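Local coordinates for hydrogenase maturation protease (Wolinella succinogenes, PDB 3PU6), which is of uncharacterized function but is probably an endopeptidase that takes part in hydrogenase maturation, at residues Val20-Gly25 / Phe39-Pro44; Gly25-Glu30 / Val136-Ile141. All coordinates share one frame; numbering follows the deposited sequence.

Interaction 1 of 2, residues Val20-Gly25 / Phe39-Pro44; sequences VAIALG and FGYDTP
Ile22 meets Phe39 and Tyr41 inside a beta-alpha-beta unit, strand 5-10, helix 20-31 and strand 35-41, where the first turns of the helix lie nearly antiparallel to the end of the second strand. The segment axes come within 9.5 Å at an angle of 169°. No hydrogen bond crosses between the two segments; most of the contact is packing against Ile22, with Gly25 adding backbone. At CB the isoleucine side chain divides. Ile22 chi1 of -54° sets CG1 beside the backbone N and leaves CG2 anti to it. Ile22 CG2 lies 3.8 Å from Phe39 CD2 and also comes within 4.0 Å of Tyr41 CE1, so this one methyl touches both aromatic side chains. The other branch runs through Ile22 CG1, which lies 4.2 Å from Tyr41 CD1, to the tip, where Ile22 CD1 is 3.9 Å from the same ring atom and near Tyr41 CA as well; isoleucine and tyrosine cross at about a right angle. The same isoleucine also packs on Cys9 of strand 5-10 and on Glu13 of the loop that follows it. Past Phe39 the strand ends in a type II' beta turn from Gly40 to Thr43, closed by a 2.8 Å hydrogen bond from Thr43 N to Gly40 O. Tyr41 is the second residue of that turn and has a positive phi of 41°, while its ring still reaches Ile22. Phe39 meets backbone as well as side chain. Gly25 C lies 3.8 Å from Phe39 CZ, and since a CB at Gly25 would point toward the ring, the missing side chain lets the helix backbone approach. One turn earlier, the carbonyl oxygen Ile22 O lies at the ring edge, in the ring plane, 3.6 Å from Phe39 CE2.

Interaction 2 of 2, residues Gly25-Glu30 / Val136-Ile141; sequences GRLVEE and VALGRI
Leu138 projects from helix 128-147 onto Leu27 and Val28 of helix 20-31, two helices that pack side by side on one face of the central sheet of this alpha/beta fold. Their short segments cross at -48°, with axes 9.8 Å apart at closest approach. All contacts between the segments are apolar. With CG anti to the backbone N (chi1 -176°), Leu138 extends toward the neighbouring helix and spreads its two methyls there. Leu138 CD2 lies 3.6 Å from Leu27 CB and 3.8 Å from Leu27 CD1, the two leucines crossing obliquely. Leu138 CD1 meets Val28 CG2 at 3.8 Å, as leucine and valine run past each other in opposite directions. Leu24 and Gln31 also touch Leu138, which thus sits among residues at positions i, i+3, i+4 and i+7 of helix 20-31 as a knob in a hole. Replacing it by an alanine would probably open a gap beside Leu27 CB and Val28 CG2, with the Val28-Ile141 contact the main one left between the segments. Hydrogen bonding stays within each helix: Glu29 N donates to Gly25 O at 3.0 Å, and Ile141 N to Ala137 O at 3.2 Å. Charged groups lie to the outside of the interface. Arg26 forms a salt bridge with Glu13, whereas Arg140 has a weak, long ion pair with Glu143. Beneath the helix pair, Val28 and Ile141 both pack on Trp35 of strand 35-41, and Ile141 reaches Leu110 of strand 106-114 as well, so the side chains on this side rest on the sheet. Val28 and Ile141 cross at about a right angle, Val28 CG2 standing 4.0 Å from Ile141 CG2.

How the interactions relate
From the N terminus the chain runs through strand 5-10 into helix 20-31, which supplies one partner to each contact. Interaction 1 closes a short loop, its nearer ends 14 residues apart, when strand 35-41 returns beside the helix. Interaction 2 closes a much longer one, its nearer ends 106 residues apart, after the chain has built the rest of the sheet and come back as helix 128-147. The two loops cross rather than nest, and Gly25 belongs to both. Their centres are 12 Å apart, bridged by Leu24 against Ala137, and by Phe39 against Arg26 and Glu29. Together they join an outermost strand, the crossover helix and the C-terminal helix.

Interaction 1 of 2, residues Val20-Gly25 / Phe39-Pro44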
ATOM      1  N   VAL A  20      -1.737  -2.246  -9.229  1.00 28.63           N
ATOM      2  CA  VAL A  20      -2.599  -3.046  -8.378  1.00 30.15           C
ATOM      3  C   VAL A  20      -2.893  -2.332  -7.074  1.00 30.68           C
ATOM      4  O   VAL A  20      -4.042  -2.330  -6.631  1.00 30.37           O
ATOM      5  CB  VAL A  20      -2.042  -4.496  -8.098  1.00 30.44           C
ATOM      6  CG1 VAL A  20      -0.842  -4.471  -7.135  1.00 28.30           C
ATOM      7  CG2 VAL A  20      -3.141  -5.404  -7.583  1.00 26.22           C
ATOM      8  N   ALA A  21      -1.865  -1.729  -6.470  1.00 29.35           N
ATOM      9  CA  ALA A  21      -2.048  -1.015  -5.212  1.00 29.75           C
ATOM     10  C   ALA A  21      -2.887   0.264  -5.382  1.00 31.70           C
ATOM     11  O   ALA A  21      -3.476   0.748  -4.426  1.00 32.20           O
ATOM     12  CB  ALA A  21      -0.724  -0.710  -4.564  1.00 29.19           C
ATOM     13  N   ILE A  22      -2.940   0.808  -6.592  1.00 31.12           N
ATOM     14  CA  ILE A  22      -3.817   1.928  -6.865  1.00 32.47           C
ATOM     15  C   ILE A  22      -5.229   1.387  -6.869  1.00 33.79           C
ATOM     16  O   ILE A  22      -6.155   1.998  -6.326  1.00 35.30           O
ATOM     17  CB  ILE A  22      -3.536   2.614  -8.235  1.00 33.57           C
ATOM     18  CG1 ILE A  22      -2.069   3.019  -8.376  1.00 31.34           C
ATOM     19  CG2 ILE A  22      -4.420   3.814  -8.396  1.00 33.74           C
ATOM     20  CD1 ILE A  22      -1.550   3.736  -7.204  1.00 32.00           C
ATOM     21  N   ALA A  23      -5.404   0.226  -7.483  1.00 32.90           N
ATOM     22  CA  ALA A  23      -6.711  -0.408  -7.491  1.00 32.73           C
ATOM     23  C   ALA A  23      -7.211  -0.638  -6.046  1.00 34.82           C
ATOM     24  O   ALA A  23      -8.327  -0.257  -5.680  1.00 36.85           O
ATOM     25  CB  ALA A  23      -6.653  -1.688  -8.271  1.00 31.06           C
ATOM     26  N   LEU A  24      -6.365  -1.237  -5.218  1.00 34.23           N
ATOM     27  CA  LEU A  24      -6.716  -1.479  -3.831  1.00 34.50           C
ATOM     28  C   LEU A  24      -7.147  -0.197  -3.141  1.00 34.27           C
ATOM     29  O   LEU A  24      -8.055  -0.205  -2.331  1.00 34.67           O
ATOM     30  CB  LEU A  24      -5.532  -2.090  -3.087  1.00 32.34           C
ATOM     31  CG  LEU A  24      -5.706  -2.245  -1.581  1.00 32.98           C
ATOM     32  CD1 LEU A  24      -6.737  -3.319  -1.264  1.00 33.22           C
ATOM     33  CD2 LEU A  24      -4.380  -2.565  -0.948  1.00 31.75           C
ATOM     34  N   GLY A  25      -6.478   0.897  -3.469  1.00 33.90           N
ATOM     35  CA  GLY A  25      -6.723   2.174  -2.838  1.00 34.63           C
ATOM     36  C   GLY A  25      -8.140   2.609  -3.089  1.00 37.08           C
ATOM     37  O   GLY A  25      -8.813   3.100  -2.200  1.00 38.09           O
ATOM     38  N   PHE A  39      -3.022   8.476  -2.659  1.00 34.53           N
ATOM     39  CA  PHE A  39      -2.391   7.947  -3.862  1.00 34.06           C
ATOM     40  C   PHE A  39      -1.067   8.615  -4.145  1.00 34.16           C
ATOM     41  O   PHE A  39      -1.011   9.774  -4.509  1.00 35.34           O
ATOM     42  CB  PHE A  39      -3.321   8.088  -5.055  1.00 34.18           C
ATOM     43  CG  PHE A  39      -4.607   7.360  -4.880  1.00 35.89           C
ATOM     44  CD1 PHE A  39      -5.662   7.954  -4.203  1.00 35.29           C
ATOM     45  CD2 PHE A  39      -4.759   6.065  -5.361  1.00 35.25           C
ATOM     46  CE1 PHE A  39      -6.858   7.283  -4.030  1.00 36.55           C
ATOM     47  CE2 PHE A  39      -5.952   5.381  -5.182  1.00 35.28           C
ATOM     48  CZ  PHE A  39      -7.003   5.991  -4.516  1.00 37.38           C
ATOM     49  N   GLY A  40       0.008   7.875  -3.972  1.00 34.48           N
ATOM     50  CA  GLY A  40       1.313   8.447  -4.182  1.00 36.37           C
ATOM     51  C   GLY A  40       1.750   8.142  -5.591  1.00 35.90           C
ATOM     52  O   GLY A  40       2.724   8.703  -6.078  1.00 36.60           O
ATOM     53  N   TYR A  41       1.012   7.248  -6.238  1.00 35.43           N
ATOM     54  CA  TYR A  41       1.428   6.674  -7.511  1.00 35.97           C
ATOM     55  C   TYR A  41       2.921   6.350  -7.512  1.00 37.03           C
ATOM     56  O   TYR A  41       3.400   5.576  -6.679  1.00 35.62           O
ATOM     57  CB  TYR A  41       1.048   7.608  -8.655  1.00 36.23           C
ATOM     58  CG  TYR A  41      -0.425   7.914  -8.646  1.00 35.29           C
ATOM     59  CD1 TYR A  41      -1.342   7.023  -9.200  1.00 34.71           C
ATOM     60  CD2 TYR A  41      -0.910   9.074  -8.051  1.00 35.46           C
ATOM     61  CE1 TYR A  41      -2.701   7.286  -9.183  1.00 34.46           C
ATOM     62  CE2 TYR A  41      -2.275   9.349  -8.021  1.00 34.92           C
ATOM     63  CZ  TYR A  41      -3.163   8.453  -8.589  1.00 35.74           C
ATOM     64  OH  TYR A  41      -4.511   8.726  -8.562  1.00 37.20           O
ATOM     65  N   ASP A  42       3.666   6.950  -8.432  1.00 38.52           N
ATOM     66  CA  ASP A  42       5.099   6.667  -8.522  1.00 38.84           C
ATOM     67  C   ASP A  42       5.944   7.768  -7.876  1.00 39.22           C
ATOM     68  O   ASP A  42       7.173   7.773  -7.984  1.00 39.19           O
ATOM     69  CB  ASP A  42       5.522   6.384  -9.970  1.00 38.71           C
ATOM     70  CG  ASP A  42       5.012   7.434 -10.951  1.00 43.11           C
ATOM     71  OD1 ASP A  42       4.055   8.165 -10.605  1.00 44.65           O
ATOM     72  OD2 ASP A  42       5.563   7.532 -12.070  1.00 44.13           O
ATOM     73  N   THR A  43       5.268   8.681  -7.180  1.00 38.94           N
ATOM     74  CA  THR A  43       5.931   9.745  -6.413  1.00 40.81           C
ATOM     75  C   THR A  43       5.329   9.933  -5.006  1.00 40.91           C
ATOM     76  O   THR A  43       4.894  11.036  -4.644  1.00 39.70           O
ATOM     77  CB  THR A  43       5.942  11.088  -7.191  1.00 40.65           C
ATOM     78  OG1 THR A  43       4.689  11.263  -7.864  1.00 39.73           O
ATOM     79  CG2 THR A  43       7.041  11.073  -8.227  1.00 39.51           C
ATOM     80  N   PRO A  44       5.325   8.844  -4.213  1.00 39.72           N
ATOM     81  CA  PRO A  44       4.797   8.739  -2.855  1.00 39.25           C
ATOM     82  C   PRO A  44       5.304   9.863  -1.981  1.00 40.79           C
ATOM     83  O   PRO A  44       4.654  10.220  -1.002  1.00 38.08           O
ATOM     84  CB  PRO A  44       5.408   7.428  -2.359  1.00 39.23           C
ATOM     85  CG  PRO A  44       5.602   6.645  -3.545  1.00 37.63           C
ATOM     86  CD  PRO A  44       5.986   7.597  -4.615  1.00 39.05           C
TER

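Interaction 2 of 2, residues Gly25-Glu30 / Val136-Ile141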
ATOM      1  N   GLY A  25      -6.478   0.897  -3.469  1.00 33.90           N
ATOM      2  CA  GLY A  25      -6.723   2.174  -2.838  1.00 34.63           C
ATOM      3  C   GLY A  25      -8.140   2.609  -3.089  1.00 37.08           C
ATOM      4  O   GLY A  25      -8.813   3.100  -2.200  1.00 38.09           O
ATOM      5  N   ARG A  26      -8.599   2.403  -4.310  1.00 37.09           N
ATOM      6  CA  ARG A  26      -9.949   2.765  -4.670  1.00 37.79           C
ATOM      7  C   ARG A  26     -10.972   1.926  -3.933  1.00 39.77           C
ATOM      8  O   ARG A  26     -12.081   2.386  -3.685  1.00 41.69           O
ATOM      9  CB  ARG A  26     -10.149   2.606  -6.168  1.00 38.47           C
ATOM     10  CG  ARG A  26      -9.350   3.587  -6.968  1.00 38.75           C
ATOM     11  CD  ARG A  26      -9.660   3.503  -8.448  1.00 40.91           C
ATOM     12  NE  ARG A  26      -9.011   4.602  -9.163  1.00 44.57           N
ATOM     13  CZ  ARG A  26      -7.889   4.488  -9.873  1.00 43.39           C
ATOM     14  NH1 ARG A  26      -7.289   3.309  -9.985  1.00 40.26           N
ATOM     15  NH2 ARG A  26      -7.374   5.554 -10.477  1.00 43.60           N
ATOM     16  N   LEU A  27     -10.611   0.690  -3.598  1.00 39.39           N
ATOM     17  CA  LEU A  27     -11.540  -0.198  -2.900  1.00 40.41           C
ATOM     18  C   LEU A  27     -11.742   0.264  -1.467  1.00 40.62           C
ATOM     19  O   LEU A  27     -12.869   0.330  -0.984  1.00 41.24           O
ATOM     20  CB  LEU A  27     -11.068  -1.652  -2.936  1.00 38.66           C
ATOM     21  CG  LEU A  27     -10.944  -2.275  -4.327  1.00 39.43           C
ATOM     22  CD1 LEU A  27     -10.370  -3.698  -4.246  1.00 35.72           C
ATOM     23  CD2 LEU A  27     -12.280  -2.256  -5.037  1.00 37.49           C
ATOM     24  N   VAL A  28     -10.640   0.593  -0.801  1.00 40.18           N
ATOM     25  CA  VAL A  28     -10.678   1.036   0.587  1.00 42.07           C
ATOM     26  C   VAL A  28     -11.445   2.348   0.657  1.00 43.07           C
ATOM     27  O   VAL A  28     -12.193   2.614   1.596  1.00 43.39           O
ATOM     28  CB  VAL A  28      -9.241   1.199   1.171  1.00 39.30           C
ATOM     29  CG1 VAL A  28      -9.259   1.928   2.512  1.00 39.97           C
ATOM     30  CG2 VAL A  28      -8.573  -0.152   1.310  1.00 37.64           C
ATOM     31  N   GLU A  29     -11.250   3.159  -0.372  1.00 42.88           N
ATOM     32  CA  GLU A  29     -11.873   4.458  -0.481  1.00 41.71           C
ATOM     33  C   GLU A  29     -13.391   4.310  -0.481  1.00 44.63           C
ATOM     34  O   GLU A  29     -14.086   5.058   0.209  1.00 44.57           O
ATOM     35  CB  GLU A  29     -11.426   5.106  -1.781  1.00 40.43           C
ATOM     36  CG  GLU A  29     -10.959   6.517  -1.616  1.00 41.62           C
ATOM     37  CD  GLU A  29     -10.768   7.195  -2.935  1.00 44.89           C
ATOM     38  OE1 GLU A  29     -10.938   6.520  -3.981  1.00 45.10           O
ATOM     39  OE2 GLU A  29     -10.457   8.403  -2.919  1.00 48.11           O
ATOM     40  N   GLU A  30     -13.882   3.350  -1.267  1.00 44.44           N
ATOM     41  CA  GLU A  30     -15.301   3.014  -1.343  1.00 45.61           C
ATOM     42  C   GLU A  30     -15.798   2.360  -0.071  1.00 45.76           C
ATOM     43  O   GLU A  30     -16.718   2.848   0.566  1.00 48.18           O
ATOM     44  CB  GLU A  30     -15.574   2.052  -2.496  1.00 45.24           C
ATOM     45  CG  GLU A  30     -15.609   2.710  -3.848  1.00 52.23           C
ATOM     46  CD  GLU A  30     -15.260   1.739  -4.972  1.00 56.67           C
ATOM     47  OE1 GLU A  30     -15.447   0.513  -4.775  1.00 54.63           O
ATOM     48  OE2 GLU A  30     -14.800   2.203  -6.047  1.00 59.11           O
ATOM     49  N   VAL A 136      -8.259  -9.649  -2.575  1.00 31.50           N
ATOM     50  CA  VAL A 136      -7.655 -10.382  -1.470  1.00 31.48           C
ATOM     51  C   VAL A 136      -6.930  -9.437  -0.506  1.00 32.52           C
ATOM     52  O   VAL A 136      -6.979  -9.611   0.716  1.00 33.52           O
ATOM     53  CB  VAL A 136      -6.687 -11.467  -1.998  1.00 31.69           C
ATOM     54  CG1 VAL A 136      -5.803 -11.999  -0.887  1.00 30.73           C
ATOM     55  CG2 VAL A 136      -7.459 -12.588  -2.668  1.00 28.53           C
ATOM     56  N   ALA A 137      -6.272  -8.427  -1.074  1.00 33.33           N
ATOM     57  CA  ALA A 137      -5.590  -7.378  -0.308  1.00 33.38           C
ATOM     58  C   ALA A 137      -6.567  -6.472   0.472  1.00 34.14           C
ATOM     59  O   ALA A 137      -6.272  -6.035   1.586  1.00 33.75           O
ATOM     60  CB  ALA A 137      -4.699  -6.548  -1.227  1.00 31.28           C
ATOM     61  N   LEU A 138      -7.719  -6.185  -0.127  1.00 34.07           N
ATOM     62  CA  LEU A 138      -8.784  -5.487   0.555  1.00 33.95           C
ATOM     63  C   LEU A 138      -9.154  -6.305   1.786  1.00 36.32           C
ATOM     64  O   LEU A 138      -9.326  -5.774   2.885  1.00 37.40           O
ATOM     65  CB  LEU A 138      -9.973  -5.369  -0.375  1.00 34.60           C
ATOM     66  CG  LEU A 138     -11.180  -4.580   0.119  1.00 36.80           C
ATOM     67  CD1 LEU A 138     -10.801  -3.181   0.584  1.00 37.00           C
ATOM     68  CD2 LEU A 138     -12.185  -4.528  -0.999  1.00 37.32           C
ATOM     69  N   GLY A 139      -9.252  -7.614   1.593  1.00 35.95           N
ATOM     70  CA  GLY A 139      -9.560  -8.522   2.673  1.00 35.56           C
ATOM     71  C   GLY A 139      -8.690  -8.246   3.875  1.00 38.43           C
ATOM     72  O   GLY A 139      -9.192  -8.067   4.990  1.00 38.50           O
ATOM     73  N   ARG A 140      -7.378  -8.192   3.646  1.00 37.02           N
ATOM     74  CA  ARG A 140      -6.417  -8.043   4.738  1.00 36.13           C
ATOM     75  C   ARG A 140      -6.459  -6.674   5.413  1.00 35.17           C
ATOM     76  O   ARG A 140      -6.139  -6.552   6.596  1.00 34.57           O
ATOM     77  CB  ARG A 140      -5.002  -8.369   4.252  1.00 37.09           C
ATOM     78  CG  ARG A 140      -4.954  -9.581   3.328  1.00 37.19           C
ATOM     79  CD  ARG A 140      -5.313 -10.867   4.062  1.00 38.49           C
ATOM     80  NE  ARG A 140      -4.312 -11.177   5.084  1.00 40.54           N
ATOM     81  CZ  ARG A 140      -3.116 -11.711   4.831  1.00 41.74           C
ATOM     82  NH1 ARG A 140      -2.758 -12.009   3.578  1.00 38.23           N
ATOM     83  NH2 ARG A 140      -2.272 -11.952   5.835  1.00 41.31           N
ATOM     84  N   ILE A 141      -6.856  -5.648   4.667  1.00 35.42           N
ATOM     85  CA  ILE A 141      -6.973  -4.305   5.243  1.00 36.05           C
ATOM     86  C   ILE A 141      -8.137  -4.322   6.193  1.00 35.78           C
ATOM     87  O   ILE A 141      -8.083  -3.728   7.260  1.00 35.53           O
ATOM     88  CB  ILE A 141      -7.195  -3.190   4.173  1.00 36.55           C
ATOM     89  CG1 ILE A 141      -5.886  -2.875   3.460  1.00 33.46           C
ATOM     90  CG2 ILE A 141      -7.683  -1.908   4.826  1.00 35.99           C
ATOM     91  CD1 ILE A 141      -4.839  -2.323   4.396  1.00 32.90           C
TER